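Local atomic coordinates of 5'-tyrosyl-DNA phosphodiesterase (Caenorhabditis elegans, PDB entry 4FVA), a protein that is a member of the endonuclease/exonuclease/phosphatase family, with a DNase I-like fold of two beta sheets and a bound magnesium ion. Residues Ser18-Gly23 / Gly163-Leu168; Ile70-Ser73 / Tyr79-Ala82. All blocks are in the same frame, centred on the assembly; numbering follows the deposited sequence.

Contact 1. Residues Ser18-Gly23 / Gly163-Leu168. With MG (magnesium ion), chain F.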
ATOM      1  N   SER A  18       2.009   2.881   2.454  1.00 20.28           N
ATOM      2  CA  SER A  18       1.627   1.503   2.116  1.00 20.09           C
ATOM      3  C   SER A  18       2.675   0.525   2.628  1.00 22.71           C
ATOM      4  O   SER A  18       3.882   0.782   2.499  1.00 20.71           O
ATOM      5  CB  SER A  18       1.451   1.338   0.608  1.00 19.98           C
ATOM      6  OG  SER A  18       1.098   0.001   0.284  1.00 19.82           O
ATOM      7  N   TRP A  19       2.228  -0.600   3.184  1.00 20.20           N
ATOM      8  CA  TRP A  19       3.148  -1.517   3.849  1.00 20.45           C
ATOM      9  C   TRP A  19       2.641  -2.948   3.855  1.00 20.25           C
ATOM     10  O   TRP A  19       1.545  -3.232   4.350  1.00 19.96           O
ATOM     11  CB  TRP A  19       3.363  -1.061   5.296  1.00 20.60           C
ATOM     12  CG  TRP A  19       4.661  -1.476   5.915  1.00 20.99           C
ATOM     13  CD1 TRP A  19       5.628  -2.299   5.373  1.00 21.22           C
ATOM     14  CD2 TRP A  19       5.153  -1.074   7.202  1.00 23.81           C
ATOM     15  NE1 TRP A  19       6.678  -2.422   6.248  1.00 21.59           N
ATOM     16  CE2 TRP A  19       6.420  -1.678   7.373  1.00 22.75           C
ATOM     17  CE3 TRP A  19       4.649  -0.253   8.221  1.00 21.20           C
ATOM     18  CZ2 TRP A  19       7.196  -1.478   8.524  1.00 21.94           C
ATOM     19  CZ3 TRP A  19       5.416  -0.059   9.368  1.00 21.53           C
ATOM     20  CH2 TRP A  19       6.681  -0.674   9.508  1.00 21.89           C
ATOM     21  N   ASN A  20       3.447  -3.846   3.299  1.00 20.44           N
ATOM     22  CA  ASN A  20       3.200  -5.267   3.473  1.00 20.34           C
ATOM     23  C   ASN A  20       3.832  -5.630   4.799  1.00 20.55           C
ATOM     24  O   ASN A  20       5.060  -5.569   4.934  1.00 20.92           O
ATOM     25  CB  ASN A  20       3.791  -6.072   2.314  1.00 20.47           C
ATOM     26  CG  ASN A  20       3.655  -7.568   2.511  1.00 20.42           C
ATOM     27  OD1 ASN A  20       3.708  -8.058   3.640  1.00 20.45           O
ATOM     28  ND2 ASN A  20       3.465  -8.302   1.413  1.00 20.35           N
ATOM     29  N   ILE A  21       3.003  -5.977   5.783  1.00 20.34           N
ATOM     30  CA  ILE A  21       3.517  -6.151   7.143  1.00 20.54           C
ATOM     31  C   ILE A  21       3.909  -7.599   7.496  1.00 20.64           C
ATOM     32  O   ILE A  21       4.226  -7.917   8.653  1.00 20.78           O
ATOM     33  CB  ILE A  21       2.570  -5.547   8.200  1.00 20.36           C
ATOM     34  CG1 ILE A  21       1.227  -6.266   8.229  1.00 20.28           C
ATOM     35  CG2 ILE A  21       2.408  -3.999   7.962  1.00 20.35           C
ATOM     36  CD1 ILE A  21       0.278  -5.731   9.280  1.00 19.82           C
ATOM     37  N   ASP A  22       3.911  -8.468   6.489  1.00 20.58           N
ATOM     38  CA  ASP A  22       4.477  -9.802   6.677  1.00 20.74           C
ATOM     39  C   ASP A  22       3.798 -10.517   7.839  1.00 21.55           C
ATOM     40  O   ASP A  22       4.466 -11.141   8.669  1.00 23.05           O
ATOM     41  CB  ASP A  22       5.981  -9.670   6.941  1.00 21.20           C
ATOM     42  CG  ASP A  22       6.752 -10.964   6.710  1.00 27.34           C
ATOM     43  OD1 ASP A  22       6.189 -11.904   6.119  1.00 22.45           O
ATOM     44  OD2 ASP A  22       7.939 -11.024   7.119  1.00 26.79           O
ATOM     45  N   GLY A  23       2.471 -10.442   7.886  1.00 20.21           N
ATOM     46  CA  GLY A  23       1.717 -11.157   8.908  1.00 23.25           C
ATOM     47  C   GLY A  23       1.809 -12.676   8.797  1.00 28.93           C
ATOM     48  O   GLY A  23       1.530 -13.400   9.764  1.00 20.03           O
ATOM     49  N   GLY A 163      -2.421   1.421  -5.354  1.00 21.40           N
ATOM     50  CA  GLY A 163      -1.161   0.747  -5.097  1.00 22.29           C
ATOM     51  C   GLY A 163      -1.243  -0.363  -4.059  1.00 21.07           C
ATOM     52  O   GLY A 163      -2.303  -0.967  -3.837  1.00 19.02           O
ATOM     53  N   GLY A 164      -0.106  -0.619  -3.422  1.00 19.44           N
ATOM     54  CA  GLY A 164       0.032  -1.685  -2.459  1.00 19.46           C
ATOM     55  C   GLY A 164       1.269  -2.481  -2.794  1.00 22.46           C
ATOM     56  O   GLY A 164       2.237  -1.961  -3.371  1.00 23.70           O
ATOM     57  N   ASP A 165       1.234  -3.761  -2.452  1.00 23.63           N
ATOM     58  CA  ASP A 165       2.300  -4.667  -2.832  1.00 22.99           C
ATOM     59  C   ASP A 165       1.933  -5.249  -4.176  1.00 19.97           C
ATOM     60  O   ASP A 165       1.098  -6.145  -4.251  1.00 20.42           O
ATOM     61  CB  ASP A 165       2.465  -5.782  -1.804  1.00 20.08           C
ATOM     62  CG  ASP A 165       3.608  -6.731  -2.152  1.00 20.54           C
ATOM     63  OD1 ASP A 165       4.189  -6.594  -3.253  1.00 20.61           O
ATOM     64  OD2 ASP A 165       3.913  -7.624  -1.332  1.00 22.24           O
ATOM     65  N   LEU A 166       2.502  -4.700  -5.247  1.00 20.16           N
ATOM     66  CA  LEU A 166       2.136  -5.144  -6.596  1.00 20.10           C
ATOM     67  C   LEU A 166       3.028  -6.293  -7.112  1.00 24.46           C
ATOM     68  O   LEU A 166       2.763  -6.857  -8.182  1.00 23.44           O
ATOM     69  CB  LEU A 166       2.132  -3.965  -7.579  1.00 20.14           C
ATOM     70  CG  LEU A 166       1.378  -2.712  -7.118  1.00 20.17           C
ATOM     71  CD1 LEU A 166       1.297  -1.670  -8.233  1.00 19.92           C
ATOM     72  CD2 LEU A 166      -0.028  -3.100  -6.641  1.00 19.70           C
ATOM     73  N   ASN A 167       4.080  -6.631  -6.366  1.00 21.79           N
ATOM     74  CA  ASN A 167       4.930  -7.769  -6.733  1.00 29.42           C
ATOM     75  C   ASN A 167       5.482  -7.693  -8.148  1.00 33.25           C
ATOM     76  O   ASN A 167       5.722  -8.728  -8.785  1.00 29.25           O
ATOM     77  CB  ASN A 167       4.185  -9.090  -6.536  1.00 20.79           C
ATOM     78  CG  ASN A 167       4.347  -9.637  -5.130  1.00 22.64           C
ATOM     79  OD1 ASN A 167       5.457  -9.670  -4.597  1.00 24.99           O
ATOM     80  ND2 ASN A 167       3.238 -10.040  -4.514  1.00 20.43           N
ATOM     81  N   LEU A 168       5.693  -6.470  -8.627  1.00 27.56           N
ATOM     82  CA  LEU A 168       6.055  -6.231 -10.023  1.00 33.48           C
ATOM     83  C   LEU A 168       7.549  -6.303 -10.289  1.00 37.22           C
ATOM     84  O   LEU A 168       8.367  -5.895  -9.455  1.00 38.11           O
ATOM     85  CB  LEU A 168       5.543  -4.856 -10.494  1.00 32.62           C
ATOM     86  CG  LEU A 168       4.044  -4.647 -10.761  1.00 35.84           C
ATOM     87  CD1 LEU A 168       3.713  -3.165 -11.055  1.00 34.46           C
ATOM     88  CD2 LEU A 168       3.535  -5.555 -11.883  1.00 28.46           C
TER
HETATM   89 MG    MG F 402       5.330 -12.562   4.015  1.00 33.25          MG
HETATM   90  O   HOH W   1       5.823 -10.149   3.579  1.00 23.86           O
HETATM   91  O   HOH W   2       5.843 -14.993   4.607  1.00 32.58           O

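Contact 2. Residues Ile70-Ser73 / Tyr79-Ala82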
ATOM      1  N   ILE A  70     -10.826   2.046  10.306  1.00 22.20           N
ATOM      2  CA  ILE A  70     -10.124   0.890   9.744  1.00 18.17           C
ATOM      3  C   ILE A  70     -11.086   0.024   8.927  1.00 22.18           C
ATOM      4  O   ILE A  70     -12.130  -0.417   9.431  1.00 20.23           O
ATOM      5  CB  ILE A  70      -9.501   0.012  10.847  1.00 25.24           C
ATOM      6  CG1 ILE A  70      -8.622   0.845  11.780  1.00 23.47           C
ATOM      7  CG2 ILE A  70      -8.714  -1.160  10.239  1.00 18.30           C
ATOM      8  CD1 ILE A  70      -8.022   0.030  12.889  1.00 24.85           C
ATOM      9  N   TYR A  71     -10.717  -0.240   7.672  1.00 19.68           N
ATOM     10  CA  TYR A  71     -11.501  -1.100   6.794  1.00 17.59           C
ATOM     11  C   TYR A  71     -10.653  -2.287   6.362  1.00 20.81           C
ATOM     12  O   TYR A  71      -9.607  -2.111   5.743  1.00 17.73           O
ATOM     13  CB  TYR A  71     -12.065  -0.319   5.582  1.00 17.56           C
ATOM     14  CG  TYR A  71     -13.022   0.767   6.030  1.00 17.43           C
ATOM     15  CD1 TYR A  71     -14.370   0.482   6.189  1.00 19.63           C
ATOM     16  CD2 TYR A  71     -12.574   2.034   6.357  1.00 17.59           C
ATOM     17  CE1 TYR A  71     -15.256   1.436   6.647  1.00 17.29           C
ATOM     18  CE2 TYR A  71     -13.449   3.004   6.809  1.00 17.59           C
ATOM     19  CZ  TYR A  71     -14.796   2.681   6.951  1.00 17.44           C
ATOM     20  OH  TYR A  71     -15.686   3.611   7.394  1.00 17.93           O
ATOM     21  N   TYR A  72     -11.099  -3.487   6.735  1.00 17.54           N
ATOM     22  CA  TYR A  72     -10.415  -4.729   6.383  1.00 22.42           C
ATOM     23  C   TYR A  72     -11.042  -5.331   5.140  1.00 21.81           C
ATOM     24  O   TYR A  72     -12.261  -5.345   5.012  1.00 25.03           O
ATOM     25  CB  TYR A  72     -10.466  -5.737   7.546  1.00 19.97           C
ATOM     26  CG  TYR A  72      -9.730  -5.284   8.799  1.00 24.63           C
ATOM     27  CD1 TYR A  72      -8.340  -5.188   8.810  1.00 21.31           C
ATOM     28  CD2 TYR A  72     -10.415  -4.981   9.968  1.00 28.50           C
ATOM     29  CE1 TYR A  72      -7.660  -4.782   9.931  1.00 19.86           C
ATOM     30  CE2 TYR A  72      -9.741  -4.562  11.101  1.00 26.72           C
ATOM     31  CZ  TYR A  72      -8.361  -4.470  11.074  1.00 24.31           C
ATOM     32  OH  TYR A  72      -7.673  -4.062  12.197  1.00 26.77           O
ATOM     33  N   SER A  73     -10.219  -5.847   4.235  1.00 21.96           N
ATOM     34  CA  SER A  73     -10.740  -6.368   2.980  1.00 22.30           C
ATOM     35  C   SER A  73     -11.547  -7.641   3.199  1.00 27.13           C
ATOM     36  O   SER A  73     -12.580  -7.850   2.560  1.00 28.52           O
ATOM     37  CB  SER A  73      -9.608  -6.668   1.994  1.00 17.44           C
ATOM     38  OG  SER A  73      -8.790  -7.752   2.452  1.00 19.52           O
ATOM     39  N   TYR A  79      -5.086 -14.341   5.238  1.00 28.58           N
ATOM     40  CA  TYR A  79      -4.495 -13.000   5.289  1.00 25.08           C
ATOM     41  C   TYR A  79      -5.270 -12.061   4.367  1.00 22.32           C
ATOM     42  O   TYR A  79      -6.023 -12.514   3.503  1.00 25.82           O
ATOM     43  CB  TYR A  79      -2.995 -13.038   4.961  1.00 23.01           C
ATOM     44  CG  TYR A  79      -2.672 -13.593   3.596  1.00 24.45           C
ATOM     45  CD1 TYR A  79      -2.813 -14.947   3.326  1.00 18.84           C
ATOM     46  CD2 TYR A  79      -2.196 -12.763   2.589  1.00 24.42           C
ATOM     47  CE1 TYR A  79      -2.501 -15.462   2.070  1.00 23.76           C
ATOM     48  CE2 TYR A  79      -1.891 -13.260   1.335  1.00 24.90           C
ATOM     49  CZ  TYR A  79      -2.042 -14.614   1.082  1.00 23.07           C
ATOM     50  OH  TYR A  79      -1.720 -15.112  -0.168  1.00 20.02           O
ATOM     51  N   TYR A  80      -5.133 -10.756   4.571  1.00 18.51           N
ATOM     52  CA  TYR A  80      -6.006  -9.812   3.881  1.00 18.11           C
ATOM     53  C   TYR A  80      -5.378  -8.416   3.912  1.00 18.23           C
ATOM     54  O   TYR A  80      -4.237  -8.254   4.370  1.00 18.48           O
ATOM     55  CB  TYR A  80      -7.406  -9.822   4.525  1.00 17.88           C
ATOM     56  CG  TYR A  80      -7.378  -9.808   6.052  1.00 20.71           C
ATOM     57  CD1 TYR A  80      -7.362  -8.608   6.760  1.00 22.88           C
ATOM     58  CD2 TYR A  80      -7.356 -10.996   6.778  1.00 21.75           C
ATOM     59  CE1 TYR A  80      -7.311  -8.593   8.160  1.00 18.08           C
ATOM     60  CE2 TYR A  80      -7.321 -10.991   8.170  1.00 22.51           C
ATOM     61  CZ  TYR A  80      -7.292  -9.793   8.853  1.00 25.87           C
ATOM     62  OH  TYR A  80      -7.252  -9.793  10.239  1.00 22.54           O
ATOM     63  N   THR A  81      -6.076  -7.425   3.371  1.00 18.09           N
ATOM     64  CA  THR A  81      -5.523  -6.079   3.354  1.00 18.21           C
ATOM     65  C   THR A  81      -6.342  -5.141   4.235  1.00 18.11           C
ATOM     66  O   THR A  81      -7.422  -5.503   4.707  1.00 17.93           O
ATOM     67  CB  THR A  81      -5.432  -5.516   1.927  1.00 25.33           C
ATOM     68  OG1 THR A  81      -6.746  -5.414   1.371  1.00 17.93           O
ATOM     69  CG2 THR A  81      -4.586  -6.440   1.052  1.00 18.34           C
ATOM     70  N   ALA A  82      -5.833  -3.937   4.460  1.00 18.24           N
ATOM     71  CA  ALA A  82      -6.584  -2.954   5.227  1.00 22.63           C
ATOM     72  C   ALA A  82      -6.339  -1.564   4.656  1.00 22.91           C
ATOM     73  O   ALA A  82      -5.260  -1.280   4.121  1.00 18.43           O
ATOM     74  CB  ALA A  82      -6.200  -3.008   6.707  1.00 18.34           C
TER

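Contact 1. Residues Ser18-Gly23 / Gly163-Leu168
Asn20 and Asp165 join two segments through one bond between their side chains, although some 140 residues of chain separate them: ND2 of Asn20 lies 2.9 Å from OD2 of Asp165, with an N-H...O angle of 155°. Each side chain extends with CG anti to its own backbone N, and the two meet midway between the backbones. The carboxylate oxygen lies close to the plane of the amide and receives the N-H on its anti lone pair, the one directed away from OD1; the amide and carboxylate planes are turned 57° apart. ND2 also donates to OE2 of Glu52, whose OE1 binds the magnesium ion. The other end of the amide is equally engaged: OD1 of Asn20 takes the backbone N-H of Asp22, 2.9 Å from its N and nearly in line with the C=O, which closes an Asx turn. A water lies 3.0 Å from the same OD1 and is also a ligand of the magnesium ion, whose bond to OD1 of Asp22 measures 2.4 Å. Farther back, OG of Ser18 rests on the backbone of Gly164, 3.4 Å from its CA, while its hydrogen bond goes to Gln51. Gly164 turns the chain out of strand 159-163 at backbone angles that only a residue without a side chain takes easily. His126 touches both Asn20 and Asp165 in this buried seam between the two sheets of the DNase I-like fold. With bonds at both ends, the amide is fixed in rotation: Asn20 is thus placed as a second-shell residue, and probably helps to shape the loop carrying Asp22 and to position a metal-bound water, while its N-H groups are shared between two carboxylates.

Contact 2. Residues Ile70-Ser73 / Tyr79-Ala82
Ser73 and Thr81 knit together the turn end of a beta hairpin, strands 68-72 and 80-86, at the edge of the six-stranded sheet. N of Ser73 donates to O of Thr81 at 2.9 Å, and N of Thr81 returns a nearly straight bond (171°) to OG of Ser73. The serine hydroxyl thus stands in for a backbone carbonyl where strand 68-72 has ended; chi1 of 67° sets OG between the backbone N and the carbonyl carbon, turned to the partner strand. Beside it Tyr72 and Ala82 form an antiparallel non-hydrogen-bonded pair with CA atoms 4.4 Å apart, close enough for CD1 of Tyr72 to lie 3.7 Å from CB of Ala82. CG2 of Ile70 lies over one face of the Tyr72 ring. Buried Tyr80 comes against the same ring, the two planes almost perpendicular, and its hydroxyl bonds to Asp55 while that of Tyr72 reaches Asp62. Between the two segments the contact thins at Tyr71, whose partly exposed ring extends off strand 80-86 and turns instead to His94, met edge-to-face, and Leu111. The tight side closes with CE1 of Tyr80 3.6 Å from CD1 of Tyr72.

Overall arrangement
From the N terminus, strand 13-20 runs through the interior of the six-stranded sheet and delivers residues 18-23, the first half of contact 1. The chain then passes through helix 29-43 and strand 47-53 before reaching contact 2, which closes the short hairpin between 68-72 and 80-86. Crossing to the second sheet, it makes strands 90-98, 107-115 and 118-126, helix 134-154 and strand 159-163, and residues 163-168 then close the long loop of contact 1. Contact 2 is therefore nested inside contact 1. Their centres are 12 Å apart and they do not touch: contact 1 ties the two sheets together near the metal, whereas contact 2 joins neighbouring strands within one.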